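Conserved hypothetical protein (Deinococcus radiodurans, PDB 2A1V) is of unknown function but belongs to the YjbR family, whose compact alpha/beta fold packs helices against an antiparallel sheet. Local coordinates at residues A[36-41]-A[114-119]; A[8-13]-A[50-55]; A[65-70]-A[101-106]; A[44-49]-A[83-88]. All blocks are in the same frame, centred on the assembly; numbering follows the deposited sequence.

All four contacts gather about the six-stranded antiparallel sheet and its helices. Contacts 1, 2 and 4 reach that sheet: strand 33-38 carries part of contact 1, and the neighbouring strand 43-51 serves contacts 2 and 4. Helix 101-119 holds one side of contact 1 near its end and one side of contact 3 at its start, with centres about 19 Å apart. Contacts 1 and 4 touch through backbone pairing of the two strands, centres about 12 Å apart, whereas contacts 1 and 2, their centres about 21 Å apart, lie on opposite sides of the chain's centre. Along the chain, contacts 3 and 4 fall within the loop closed by contact 1, and contact 2 crosses it, tying early and late parts into one compact unit.

Contact 1: A[36-41]-A[114-119]; sequences FKVGYL and LVTKKG
Val-38, on strand 33-38, meets Val-115 and Thr-116 of helix 101-119, a strand-to-helix contact of the alpha/beta fold in which the helix lies over one face of the antiparallel sheet. Immediately after Val-38 the chain turns a corner at Gly-39. From the strand, CB of Val-38 points toward the helix and its two methyls divide the work. CG1 sits between the backbone N and the carbonyl carbon (chi1 56°) and reaches Val-115 CG1 at 3.8 Å; the two valines slide past one another in opposite directions. Val-115 also leans on Arg-45 and Tyr-47 of strand 43-51, so the same valine packs on the next strand as well. CG2 of Val-38 takes the other branch, anti to the backbone N, and approaches Thr-116 CG2 at 4.1 Å, with the side chains crossing at about a right angle. The threonine presents only its methyl here: its OG1 is hydrogen-bonded to Leu-113 O in the preceding turn of the helix, so the buried hydroxyl is satisfied without help from the strand.

Contact 2: A[8-13]-A[50-55]; sequences QTVDDL and TDITQD
Asp-12 OD2 is gripped by two backbone N-H groups just ahead of helix 10-17, capping the N-terminal end of the helix whose Val-10 and Leu-13 meet Ile-52 and Thr-50. Gln-8 N donates to Asp-12 OD2 at 2.9 Å in an almost straight bond, which the oxygen accepts with its anti lone pair, the one turned away from the other oxygen. Thr-9 N reaches the same Asp-12 OD2 from above the carboxylate plane, at 3.2 Å. In return Asp-12 N donates to Thr-9 OG1 at 3.0 Å, so Thr-9 is the N-cap and the pair forms a capping box. The carboxylate lies close to the start of the helix, where the helix dipole would probably favour its negative charge.

The contact across to the strand end and the turn after it is apolar. Val-10 CG2, anti to its carbonyl carbon and beside the backbone N, lies 3.9 Å from Ile-52 CG2, and the two branched side chains cross obliquely. One turn on, Leu-13 CD1 touches Thr-50 CG2, also at 3.9 Å. Thr-50 turns its methyl to the leucine, while its OG1 is hydrogen-bonded to Arg-58 O. At the strand's end a type I beta turn runs from Asp-51 to Gln-54, with Thr-53 N bound to Asp-51 OD1 in an Asx turn.

Helix 10-17 thus lies against the end of strand 43-51, where Val-10 and Ile-52 both also touch Leu-34 of the adjoining strand 33-38.

Contact 3: A[65-70]-A[101-106]; sequences PERGEE and AELLGE
Arg-67 and Glu-106 form an end-on salt bridge between helices 65-74 and 101-119, with both terminal nitrogens of the guanidinium used. NH1 of Arg-67 donates to Glu-106 OE2 at 2.7 Å and meets its syn lone pair, the side facing the other oxygen. Arg-67 NH2 donates to Glu-106 OE1 at 3.0 Å, again on the syn side but 15° out of the carboxylate plane. Both bonds are nearly straight, and the guanidinium and carboxylate planes are nearly coplanar, 13° apart; with one N-H to each oxygen, the two bonds together resist rotation of either group. The arginine gets there by an extended chain, CG anti to the backbone N (chi1 176°), while the glutamate chain comes from the opposite direction and bends at chi2. Leu-103 CD1 lies 3.4 Å from Arg-67 NH2 and reaches it obliquely, placing an apolar methyl beside the bidentate bridge. A methionine at Arg-67 would probably leave both oxygens of Glu-106 without their N-H partners and the carboxylate without its opposite charge. The backbone N of Arg-67 has a separate acceptor, Asp-64 OD2, just ahead of its helix. At the surface the bridge links helix 65-74, which follows strand 58-62, to the first turns of helix 101-119; the nearest CA atoms of the segments, those of Arg-67 and Leu-103, are 12.4 Å apart, so long side chains make the join.

Contact 4: A[44-49]-A[83-88]; sequences SRMYAL and YHLNKK
Met-46 and Leu-49 of strand 43-51 reach Leu-85, in the loop between strands 79-81 and 90-94. Along the strand, Ser-44 and Arg-45 come first, joined by a weak bond from Arg-45 NE to Ser-44 O. Met-46 follows: its CE ends 4.4 Å from Leu-85 CD2, a loose approach by the tip of a long, flexible chain. Next come Tyr-47 and Ala-48, which both face Phe-36 across the sheet and make a classic beta bulge. Leu-49 then brings its own CD2 to 4.2 Å from the same Leu-85 CD2. One leucine methyl therefore serves both strand residues, and Leu-85, with CG placed anti to its carbonyl carbon (chi1 -62°), turns toward the strand to meet them. Trp-90 of strand 90-94 touches all three side chains, closing the cluster. Farther along the loop Lys-88 N and Lys-88 NZ both donate to Asn-86 OD1, at 3.2 Å and 3.0 Å, the first making an Asx turn; this amide oxygen thus takes two bonds from a single residue of its own loop. No hydrogen bond joins strand and loop here: the contact rests on burying apolar methyls, with only van der Waals touches and no directional bond, so it probably tolerates small shifts of the loop.

Contact 1: A[36-41]-A[114-119]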
loop_
_atom_site.group_PDB
_atom_site.type_symbol
_atom_site.label_atom_id
_atom_site.label_comp_id
_atom_site.label_asym_id
_atom_site.label_seq_id
_atom_site.Cartn_x
_atom_site.Cartn_y
_atom_site.Cartn_z
ATOM N N PHE A 36 5.453 -5.186 2.333
ATOM C CA PHE A 36 4.376 -5.415 3.289
ATOM C C PHE A 36 3.421 -6.420 2.690
ATOM O O PHE A 36 2.924 -6.250 1.563
ATOM C CB PHE A 36 3.634 -4.125 3.645
ATOM C CG PHE A 36 4.517 -3.055 4.190
ATOM C CD1 PHE A 36 5.151 -2.157 3.339
ATOM C CD2 PHE A 36 4.691 -2.928 5.567
ATOM C CE1 PHE A 36 5.981 -1.150 3.835
ATOM C CE2 PHE A 36 5.484 -1.909 6.091
ATOM C CZ PHE A 36 6.139 -1.022 5.231
ATOM N N LYS A 37 3.184 -7.485 3.450
ATOM C CA LYS A 37 2.328 -8.581 3.025
ATOM C C LYS A 37 1.265 -8.787 4.101
ATOM O O LYS A 37 1.478 -8.456 5.277
ATOM C CB LYS A 37 3.161 -9.847 2.791
ATOM C CG LYS A 37 4.118 -9.779 1.580
ATOM C CD LYS A 37 4.985 -11.048 1.416
ATOM C CE LYS A 37 5.650 -11.162 0.033
ATOM N NZ LYS A 37 6.587 -12.349 -0.167
ATOM N N VAL A 38 0.110 -9.289 3.683
ATOM C CA VAL A 38 -0.976 -9.610 4.584
ATOM C C VAL A 38 -1.361 -11.084 4.430
ATOM O O VAL A 38 -1.408 -11.638 3.313
ATOM C CB VAL A 38 -2.209 -8.673 4.339
ATOM C CG1 VAL A 38 -2.679 -8.731 2.895
ATOM C CG2 VAL A 38 -3.365 -9.006 5.233
ATOM N N GLY A 39 -1.626 -11.710 5.566
ATOM C CA GLY A 39 -2.224 -13.036 5.594
ATOM C C GLY A 39 -1.635 -13.983 6.597
ATOM O O GLY A 39 -1.132 -13.562 7.608
ATOM N N TYR A 40 -1.752 -15.281 6.336
ATOM C CA TYR A 40 -1.175 -16.290 7.242
ATOM C C TYR A 40 0.338 -16.276 7.037
ATOM O O TYR A 40 0.878 -15.826 6.009
ATOM C CB TYR A 40 -1.729 -17.722 6.972
ATOM C CG TYR A 40 -3.265 -17.876 6.888
ATOM C CD1 TYR A 40 -3.972 -17.531 5.696
ATOM C CD2 TYR A 40 -4.003 -18.393 7.972
ATOM C CE1 TYR A 40 -5.373 -17.712 5.577
ATOM C CE2 TYR A 40 -5.398 -18.562 7.887
ATOM C CZ TYR A 40 -6.104 -18.217 6.690
ATOM O OH TYR A 40 -7.499 -18.365 6.596
ATOM N N LEU A 41 1.032 -16.781 8.023
ATOM C CA LEU A 41 2.449 -16.992 7.880
ATOM C C LEU A 41 2.732 -17.948 6.732
ATOM O O LEU A 41 3.725 -17.773 6.052
ATOM C CB LEU A 41 3.085 -17.410 9.232
ATOM C CG LEU A 41 3.412 -16.255 10.194
ATOM C CD1 LEU A 41 4.238 -16.806 11.404
ATOM C CD2 LEU A 41 4.215 -15.110 9.506
ATOM N N LEU A 114 -7.954 -4.122 -0.730
ATOM C CA LEU A 114 -8.148 -4.743 -2.030
ATOM C C LEU A 114 -7.508 -6.107 -2.005
ATOM O O LEU A 114 -8.069 -7.093 -2.466
ATOM C CB LEU A 114 -7.528 -3.839 -3.096
ATOM C CG LEU A 114 -7.421 -4.128 -4.569
ATOM C CD1 LEU A 114 -7.236 -2.749 -5.317
ATOM C CD2 LEU A 114 -6.265 -5.060 -4.848
ATOM N N VAL A 115 -6.295 -6.174 -1.488
ATOM C CA VAL A 115 -5.614 -7.449 -1.402
ATOM C C VAL A 115 -6.358 -8.483 -0.541
ATOM O O VAL A 115 -6.476 -9.625 -0.930
ATOM C CB VAL A 115 -4.123 -7.314 -1.012
ATOM C CG1 VAL A 115 -3.518 -8.668 -0.771
ATOM C CG2 VAL A 115 -3.345 -6.563 -2.095
ATOM N N THR A 116 -6.850 -8.071 0.618
ATOM C CA THR A 116 -7.696 -8.950 1.422
ATOM C C THR A 116 -8.938 -9.440 0.698
ATOM O O THR A 116 -9.371 -10.558 0.907
ATOM C CB THR A 116 -8.094 -8.347 2.773
ATOM O OG1 THR A 116 -8.968 -7.239 2.591
ATOM C CG2 THR A 116 -6.915 -7.821 3.544
ATOM N N LYS A 117 -9.511 -8.581 -0.133
ATOM C CA LYS A 117 -10.665 -8.935 -0.933
ATOM C C LYS A 117 -10.311 -9.856 -2.085
ATOM O O LYS A 117 -10.983 -10.835 -2.308
ATOM C CB LYS A 117 -11.412 -7.704 -1.446
ATOM C CG LYS A 117 -12.133 -6.871 -0.400
ATOM C CD LYS A 117 -12.744 -7.718 0.693
ATOM C CE LYS A 117 -13.825 -6.970 1.469
ATOM N NZ LYS A 117 -13.655 -5.509 1.545
ATOM N N LYS A 118 -9.247 -9.539 -2.812
ATOM C CA LYS A 118 -8.929 -10.307 -4.024
ATOM C C LYS A 118 -8.164 -11.598 -3.753
ATOM O O LYS A 118 -8.348 -12.571 -4.493
ATOM C CB LYS A 118 -8.186 -9.453 -5.057
ATOM C CG LYS A 118 -7.865 -10.197 -6.378
ATOM C CD LYS A 118 -9.146 -10.354 -7.244
ATOM C CE LYS A 118 -9.087 -11.597 -8.158
ATOM N NZ LYS A 118 -9.348 -12.921 -7.416
ATOM N N GLY A 119 -7.357 -11.638 -2.695
ATOM C CA GLY A 119 -6.402 -12.709 -2.500
ATOM C C GLY A 119 -6.809 -13.780 -1.511
ATOM O O GLY A 119 -6.103 -14.784 -1.359
#

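Contact 2: A[8-13]-A[50-55]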
loop_
_atom_site.group_PDB
_atom_site.type_symbol
_atom_site.label_atom_id
_atom_site.label_comp_id
_atom_site.label_asym_id
_atom_site.label_seq_id
_atom_site.Cartn_x
_atom_site.Cartn_y
_atom_site.Cartn_z
ATOM N N GLN A 8 6.126 10.504 4.051
ATOM C CA GLN A 8 7.347 10.790 3.353
ATOM C C GLN A 8 8.520 9.896 3.811
ATOM O O GLN A 8 9.583 9.864 3.139
ATOM C CB GLN A 8 7.656 12.300 3.438
ATOM C CG GLN A 8 6.849 13.126 2.399
ATOM C CD GLN A 8 7.244 14.597 2.287
ATOM O OE1 GLN A 8 8.362 14.913 1.896
ATOM N NE2 GLN A 8 6.320 15.502 2.628
ATOM N N THR A 9 8.350 9.173 4.925
ATOM C CA THR A 9 9.407 8.307 5.432
ATOM C C THR A 9 8.897 6.904 5.639
ATOM O O THR A 9 7.715 6.668 5.736
ATOM C CB THR A 9 9.954 8.791 6.827
ATOM O OG1 THR A 9 8.911 8.686 7.812
ATOM C CG2 THR A 9 10.474 10.263 6.785
ATOM N N VAL A 10 9.831 5.991 5.784
ATOM C CA VAL A 10 9.555 4.603 6.066
ATOM C C VAL A 10 8.809 4.515 7.374
ATOM O O VAL A 10 7.901 3.716 7.478
ATOM C CB VAL A 10 10.887 3.756 6.139
ATOM C CG1 VAL A 10 10.601 2.320 6.423
ATOM C CG2 VAL A 10 11.633 3.858 4.839
ATOM N N ASP A 11 9.244 5.309 8.366
ATOM C CA ASP A 11 8.594 5.391 9.690
ATOM C C ASP A 11 7.120 5.730 9.541
ATOM O O ASP A 11 6.302 5.120 10.214
ATOM C CB ASP A 11 9.207 6.443 10.635
ATOM C CG ASP A 11 10.716 6.697 10.398
ATOM O OD1 ASP A 11 11.156 6.924 9.218
ATOM O OD2 ASP A 11 11.464 6.719 11.398
ATOM N N ASP A 12 6.789 6.652 8.619
ATOM C CA ASP A 12 5.394 7.006 8.293
ATOM C C ASP A 12 4.588 5.766 7.779
ATOM O O ASP A 12 3.432 5.534 8.157
ATOM C CB ASP A 12 5.353 8.132 7.219
ATOM C CG ASP A 12 5.811 9.510 7.759
ATOM O OD1 ASP A 12 5.696 9.761 8.985
ATOM O OD2 ASP A 12 6.232 10.376 6.938
ATOM N N LEU A 13 5.238 4.976 6.923
ATOM C CA LEU A 13 4.628 3.809 6.316
ATOM C C LEU A 13 4.442 2.678 7.315
ATOM O O LEU A 13 3.387 2.057 7.330
ATOM C CB LEU A 13 5.483 3.313 5.155
ATOM C CG LEU A 13 5.763 4.274 3.986
ATOM C CD1 LEU A 13 6.594 3.543 2.932
ATOM C CD2 LEU A 13 4.493 4.829 3.369
ATOM N N THR A 50 8.429 -0.588 -1.016
ATOM C CA THR A 50 9.267 0.601 -1.267
ATOM C C THR A 50 10.740 0.253 -1.120
ATOM O O THR A 50 11.079 -0.607 -0.316
ATOM C CB THR A 50 8.908 1.801 -0.304
ATOM O OG1 THR A 50 9.496 3.052 -0.776
ATOM C CG2 THR A 50 9.336 1.481 1.112
ATOM N N ASP A 51 11.599 0.933 -1.879
ATOM C CA ASP A 51 13.039 0.729 -1.826
ATOM C C ASP A 51 13.579 1.786 -0.871
ATOM O O ASP A 51 13.584 3.008 -1.163
ATOM C CB ASP A 51 13.648 0.811 -3.225
ATOM C CG ASP A 51 15.157 0.676 -3.231
ATOM O OD1 ASP A 51 15.819 0.567 -2.148
ATOM O OD2 ASP A 51 15.689 0.709 -4.360
ATOM N N ILE A 52 13.998 1.304 0.296
ATOM C CA ILE A 52 14.328 2.168 1.434
ATOM C C ILE A 52 15.626 2.919 1.301
ATOM O O ILE A 52 15.875 3.824 2.077
ATOM C CB ILE A 52 14.274 1.425 2.801
ATOM C CG1 ILE A 52 15.437 0.450 3.021
ATOM C CG2 ILE A 52 12.928 0.735 2.983
ATOM C CD1 ILE A 52 15.637 0.109 4.548
ATOM N N THR A 53 16.454 2.585 0.304
ATOM C CA THR A 53 17.649 3.379 0.035
ATOM C C THR A 53 17.442 4.617 -0.885
ATOM O O THR A 53 18.403 5.370 -1.123
ATOM C CB THR A 53 18.834 2.529 -0.529
ATOM O OG1 THR A 53 20.038 3.314 -0.485
ATOM C CG2 THR A 53 18.590 2.120 -1.931
ATOM N N GLN A 54 16.239 4.809 -1.418
ATOM C CA GLN A 54 15.936 5.975 -2.263
ATOM C C GLN A 54 15.287 7.135 -1.480
ATOM O O GLN A 54 14.322 6.945 -0.705
ATOM C CB GLN A 54 14.968 5.581 -3.372
ATOM C CG GLN A 54 15.453 4.544 -4.352
ATOM C CD GLN A 54 14.429 4.256 -5.477
ATOM O OE1 GLN A 54 13.243 3.902 -5.224
ATOM N NE2 GLN A 54 14.899 4.381 -6.729
ATOM N N ASP A 55 15.791 8.335 -1.724
ATOM C CA ASP A 55 15.221 9.569 -1.183
ATOM C C ASP A 55 14.975 10.520 -2.370
ATOM O O ASP A 55 15.913 10.899 -3.030
ATOM C CB ASP A 55 16.223 10.134 -0.182
ATOM C CG ASP A 55 15.770 11.426 0.497
ATOM O OD1 ASP A 55 14.630 11.934 0.328
ATOM O OD2 ASP A 55 16.643 11.972 1.211
#

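Contact 3: A[65-70]-A[101-106]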
loop_
_atom_site.group_PDB
_atom_site.type_symbol
_atom_site.label_atom_id
_atom_site.label_comp_id
_atom_site.label_asym_id
_atom_site.label_seq_id
_atom_site.Cartn_x
_atom_site.Cartn_y
_atom_site.Cartn_z
ATOM N N PRO A 65 -8.130 -0.590 -11.347
ATOM C CA PRO A 65 -7.638 -0.044 -12.620
ATOM C C PRO A 65 -8.205 1.323 -13.007
ATOM O O PRO A 65 -7.462 2.189 -13.422
ATOM C CB PRO A 65 -8.044 -1.112 -13.617
ATOM C CG PRO A 65 -7.950 -2.402 -12.810
ATOM C CD PRO A 65 -8.489 -2.021 -11.470
ATOM N N GLU A 66 -9.495 1.537 -12.808
ATOM C CA GLU A 66 -10.075 2.796 -13.184
ATOM C C GLU A 66 -9.491 3.903 -12.384
ATOM O O GLU A 66 -9.203 4.993 -12.919
ATOM C CB GLU A 66 -11.586 2.826 -12.965
ATOM C CG GLU A 66 -12.264 3.952 -13.785
ATOM C CD GLU A 66 -13.806 3.937 -13.715
ATOM O OE1 GLU A 66 -14.409 2.823 -13.855
ATOM O OE2 GLU A 66 -14.400 5.041 -13.507
ATOM N N ARG A 67 -9.383 3.653 -11.083
ATOM C CA ARG A 67 -8.898 4.668 -10.180
ATOM C C ARG A 67 -7.406 4.968 -10.408
ATOM O O ARG A 67 -7.004 6.096 -10.293
ATOM C CB ARG A 67 -9.151 4.296 -8.728
ATOM C CG ARG A 67 -8.538 5.329 -7.834
ATOM C CD ARG A 67 -9.072 5.304 -6.476
ATOM N NE ARG A 67 -8.794 6.545 -5.755
ATOM C CZ ARG A 67 -8.798 6.616 -4.433
ATOM N NH1 ARG A 67 -9.041 5.528 -3.694
ATOM N NH2 ARG A 67 -8.546 7.766 -3.845
ATOM N N GLY A 68 -6.613 3.947 -10.710
ATOM C CA GLY A 68 -5.207 4.138 -11.084
ATOM C C GLY A 68 -5.059 5.043 -12.305
ATOM O O GLY A 68 -4.205 5.937 -12.336
ATOM N N GLU A 69 -5.903 4.820 -13.307
ATOM C CA GLU A 69 -5.943 5.710 -14.470
ATOM C C GLU A 69 -6.260 7.170 -14.046
ATOM O O GLU A 69 -5.529 8.078 -14.406
ATOM C CB GLU A 69 -6.896 5.136 -15.543
ATOM C CG GLU A 69 -7.205 6.016 -16.756
ATOM C CD GLU A 69 -5.989 6.330 -17.627
ATOM O OE1 GLU A 69 -5.128 5.421 -17.823
ATOM O OE2 GLU A 69 -5.909 7.498 -18.116
ATOM N N GLU A 70 -7.292 7.387 -13.225
ATOM C CA GLU A 70 -7.568 8.733 -12.700
ATOM C C GLU A 70 -6.367 9.315 -11.953
ATOM O O GLU A 70 -5.953 10.447 -12.217
ATOM C CB GLU A 70 -8.766 8.796 -11.742
ATOM C CG GLU A 70 -9.894 7.817 -12.005
ATOM C CD GLU A 70 -11.105 8.035 -11.101
ATOM O OE1 GLU A 70 -11.834 9.017 -11.314
ATOM O OE2 GLU A 70 -11.336 7.218 -10.178
ATOM N N ALA A 101 -0.897 13.866 1.724
ATOM C CA ALA A 101 -0.649 12.816 2.703
ATOM C C ALA A 101 -1.892 11.994 3.019
ATOM O O ALA A 101 -1.814 10.766 3.203
ATOM C CB ALA A 101 -0.111 13.420 3.978
ATOM N N GLU A 102 -3.022 12.696 3.096
ATOM C CA GLU A 102 -4.269 12.035 3.458
ATOM C C GLU A 102 -4.685 11.087 2.325
ATOM O O GLU A 102 -5.031 9.948 2.607
ATOM C CB GLU A 102 -5.342 13.071 3.821
ATOM C CG GLU A 102 -6.755 12.556 4.010
ATOM C CD GLU A 102 -7.665 13.701 4.330
ATOM O OE1 GLU A 102 -7.629 14.153 5.489
ATOM O OE2 GLU A 102 -8.352 14.191 3.419
ATOM N N LEU A 103 -4.593 11.535 1.070
ATOM C CA LEU A 103 -4.834 10.663 -0.063
ATOM C C LEU A 103 -3.888 9.445 -0.052
ATOM O O LEU A 103 -4.342 8.309 -0.214
ATOM C CB LEU A 103 -4.707 11.429 -1.375
ATOM C CG LEU A 103 -4.794 10.585 -2.637
ATOM C CD1 LEU A 103 -6.116 9.814 -2.728
ATOM C CD2 LEU A 103 -4.630 11.506 -3.896
ATOM N N LEU A 104 -2.601 9.696 0.143
ATOM C CA LEU A 104 -1.576 8.629 0.213
ATOM C C LEU A 104 -1.889 7.577 1.268
ATOM O O LEU A 104 -1.734 6.407 1.015
ATOM C CB LEU A 104 -0.202 9.223 0.489
ATOM C CG LEU A 104 0.421 10.100 -0.631
ATOM C CD1 LEU A 104 1.691 10.756 -0.154
ATOM C CD2 LEU A 104 0.716 9.320 -1.866
ATOM N N GLY A 105 -2.293 8.027 2.461
ATOM C CA GLY A 105 -2.686 7.163 3.591
ATOM C C GLY A 105 -3.841 6.229 3.231
ATOM O O GLY A 105 -3.776 4.991 3.446
ATOM N N GLU A 106 -4.881 6.836 2.677
ATOM C CA GLU A 106 -6.037 6.128 2.158
ATOM C C GLU A 106 -5.709 5.159 1.014
ATOM O O GLU A 106 -6.368 4.096 0.886
ATOM C CB GLU A 106 -7.013 7.159 1.656
ATOM C CG GLU A 106 -8.356 6.622 1.185
ATOM C CD GLU A 106 -8.630 6.784 -0.321
ATOM O OE1 GLU A 106 -8.592 7.946 -0.834
ATOM O OE2 GLU A 106 -8.940 5.730 -0.960
#

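Contact 4: A[44-49]-A[83-88]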
loop_
_atom_site.group_PDB
_atom_site.type_symbol
_atom_site.label_atom_id
_atom_site.label_comp_id
_atom_site.label_asym_id
_atom_site.label_seq_id
_atom_site.Cartn_x
_atom_site.Cartn_y
_atom_site.Cartn_z
ATOM N N SER A 44 0.766 -15.362 2.490
ATOM C CA SER A 44 0.642 -13.929 2.615
ATOM C C SER A 44 0.846 -13.249 1.270
ATOM O O SER A 44 1.655 -13.690 0.470
ATOM C CB SER A 44 1.597 -13.381 3.692
ATOM O OG SER A 44 2.929 -13.616 3.356
ATOM N N ARG A 45 0.155 -12.141 1.073
ATOM C CA ARG A 45 0.061 -11.469 -0.216
ATOM C C ARG A 45 0.511 -10.006 -0.111
ATOM O O ARG A 45 0.013 -9.265 0.722
ATOM C CB ARG A 45 -1.399 -11.509 -0.716
ATOM C CG ARG A 45 -2.032 -12.920 -0.907
ATOM C CD ARG A 45 -1.542 -13.638 -2.164
ATOM N NE ARG A 45 -0.380 -14.492 -1.903
ATOM C CZ ARG A 45 -0.354 -15.829 -1.907
ATOM N NH1 ARG A 45 -1.420 -16.573 -2.177
ATOM N NH2 ARG A 45 0.783 -16.429 -1.636
ATOM N N MET A 46 1.430 -9.594 -0.979
ATOM C CA MET A 46 1.958 -8.233 -0.982
ATOM C C MET A 46 0.910 -7.158 -1.292
ATOM O O MET A 46 0.084 -7.318 -2.187
ATOM C CB MET A 46 3.180 -8.094 -1.914
ATOM C CG MET A 46 2.918 -8.408 -3.334
ATOM S SD MET A 46 4.405 -8.716 -4.388
ATOM C CE MET A 46 5.274 -7.227 -4.144
ATOM N N TYR A 47 0.963 -6.058 -0.533
ATOM C CA TYR A 47 0.072 -4.947 -0.769
ATOM C C TYR A 47 0.774 -3.590 -0.840
ATOM O O TYR A 47 0.124 -2.608 -1.181
ATOM C CB TYR A 47 -1.062 -4.928 0.289
ATOM C CG TYR A 47 -0.641 -4.550 1.686
ATOM C CD1 TYR A 47 -0.562 -3.213 2.078
ATOM C CD2 TYR A 47 -0.297 -5.539 2.634
ATOM C CE1 TYR A 47 -0.158 -2.871 3.364
ATOM C CE2 TYR A 47 0.112 -5.197 3.907
ATOM C CZ TYR A 47 0.161 -3.866 4.278
ATOM O OH TYR A 47 0.557 -3.517 5.554
ATOM N N ALA A 48 2.042 -3.507 -0.439
ATOM C CA ALA A 48 2.814 -2.272 -0.594
ATOM C C ALA A 48 4.303 -2.606 -0.640
ATOM O O ALA A 48 4.728 -3.582 -0.030
ATOM C CB ALA A 48 2.544 -1.343 0.491
ATOM N N LEU A 49 5.080 -1.831 -1.392
ATOM C CA LEU A 49 6.526 -2.033 -1.449
ATOM C C LEU A 49 7.237 -0.683 -1.579
ATOM O O LEU A 49 6.725 0.251 -2.248
ATOM C CB LEU A 49 6.948 -2.867 -2.669
ATOM C CG LEU A 49 6.325 -4.139 -3.186
ATOM C CD1 LEU A 49 4.873 -3.925 -3.690
ATOM C CD2 LEU A 49 7.281 -4.615 -4.314
ATOM N N TYR A 83 6.290 0.015 -11.009
ATOM C CA TYR A 83 7.680 -0.323 -11.360
ATOM C C TYR A 83 8.036 -1.792 -11.100
ATOM O O TYR A 83 8.036 -2.245 -9.967
ATOM C CB TYR A 83 8.615 0.588 -10.548
ATOM C CG TYR A 83 10.054 0.346 -10.838
ATOM C CD1 TYR A 83 10.601 0.712 -12.063
ATOM C CD2 TYR A 83 10.889 -0.289 -9.887
ATOM C CE1 TYR A 83 11.942 0.468 -12.344
ATOM C CE2 TYR A 83 12.228 -0.537 -10.162
ATOM C CZ TYR A 83 12.736 -0.149 -11.409
ATOM O OH TYR A 83 14.053 -0.407 -11.715
ATOM N N HIS A 84 8.356 -2.517 -12.166
ATOM C CA HIS A 84 8.548 -3.972 -12.123
ATOM C C HIS A 84 7.339 -4.692 -11.556
ATOM O O HIS A 84 7.488 -5.735 -10.914
ATOM C CB HIS A 84 9.774 -4.351 -11.293
ATOM C CG HIS A 84 11.080 -4.006 -11.940
ATOM N ND1 HIS A 84 12.290 -4.435 -11.434
ATOM C CD2 HIS A 84 11.368 -3.261 -13.035
ATOM C CE1 HIS A 84 13.267 -3.996 -12.208
ATOM N NE2 HIS A 84 12.736 -3.274 -13.182
ATOM N N LEU A 85 6.140 -4.142 -11.764
ATOM C CA LEU A 85 4.947 -4.782 -11.232
ATOM C C LEU A 85 3.900 -4.848 -12.302
ATOM O O LEU A 85 4.051 -4.229 -13.324
ATOM C CB LEU A 85 4.394 -4.014 -10.004
ATOM C CG LEU A 85 5.315 -3.924 -8.804
ATOM C CD1 LEU A 85 5.001 -2.689 -7.944
ATOM C CD2 LEU A 85 5.337 -5.245 -8.016
ATOM N N ASN A 86 2.817 -5.558 -12.021
ATOM C CA ASN A 86 1.658 -5.661 -12.919
ATOM C C ASN A 86 0.979 -4.313 -13.034
ATOM O O ASN A 86 0.279 -3.884 -12.113
ATOM C CB ASN A 86 0.675 -6.688 -12.338
ATOM C CG ASN A 86 -0.375 -7.126 -13.324
ATOM O OD1 ASN A 86 -0.721 -6.375 -14.222
ATOM N ND2 ASN A 86 -0.907 -8.360 -13.145
ATOM N N LYS A 87 1.159 -3.660 -14.184
ATOM C CA LYS A 87 0.750 -2.272 -14.318
ATOM C C LYS A 87 -0.769 -2.157 -14.574
ATOM O O LYS A 87 -1.313 -1.077 -14.595
ATOM C CB LYS A 87 1.602 -1.548 -15.375
ATOM C CG LYS A 87 3.074 -1.371 -14.935
ATOM C CD LYS A 87 4.035 -1.107 -16.090
ATOM C CE LYS A 87 5.405 -1.757 -15.874
ATOM N NZ LYS A 87 6.365 -0.971 -15.037
ATOM N N LYS A 88 -1.452 -3.289 -14.727
ATOM C CA LYS A 88 -2.900 -3.301 -14.692
ATOM C C LYS A 88 -3.404 -2.977 -13.254
ATOM O O LYS A 88 -4.507 -2.474 -13.091
ATOM C CB LYS A 88 -3.444 -4.686 -15.116
ATOM C CG LYS A 88 -3.365 -5.003 -16.612
ATOM C CD LYS A 88 -4.049 -6.348 -17.049
ATOM C CE LYS A 88 -3.507 -7.604 -16.278
ATOM N NZ LYS A 88 -2.048 -7.801 -16.468
#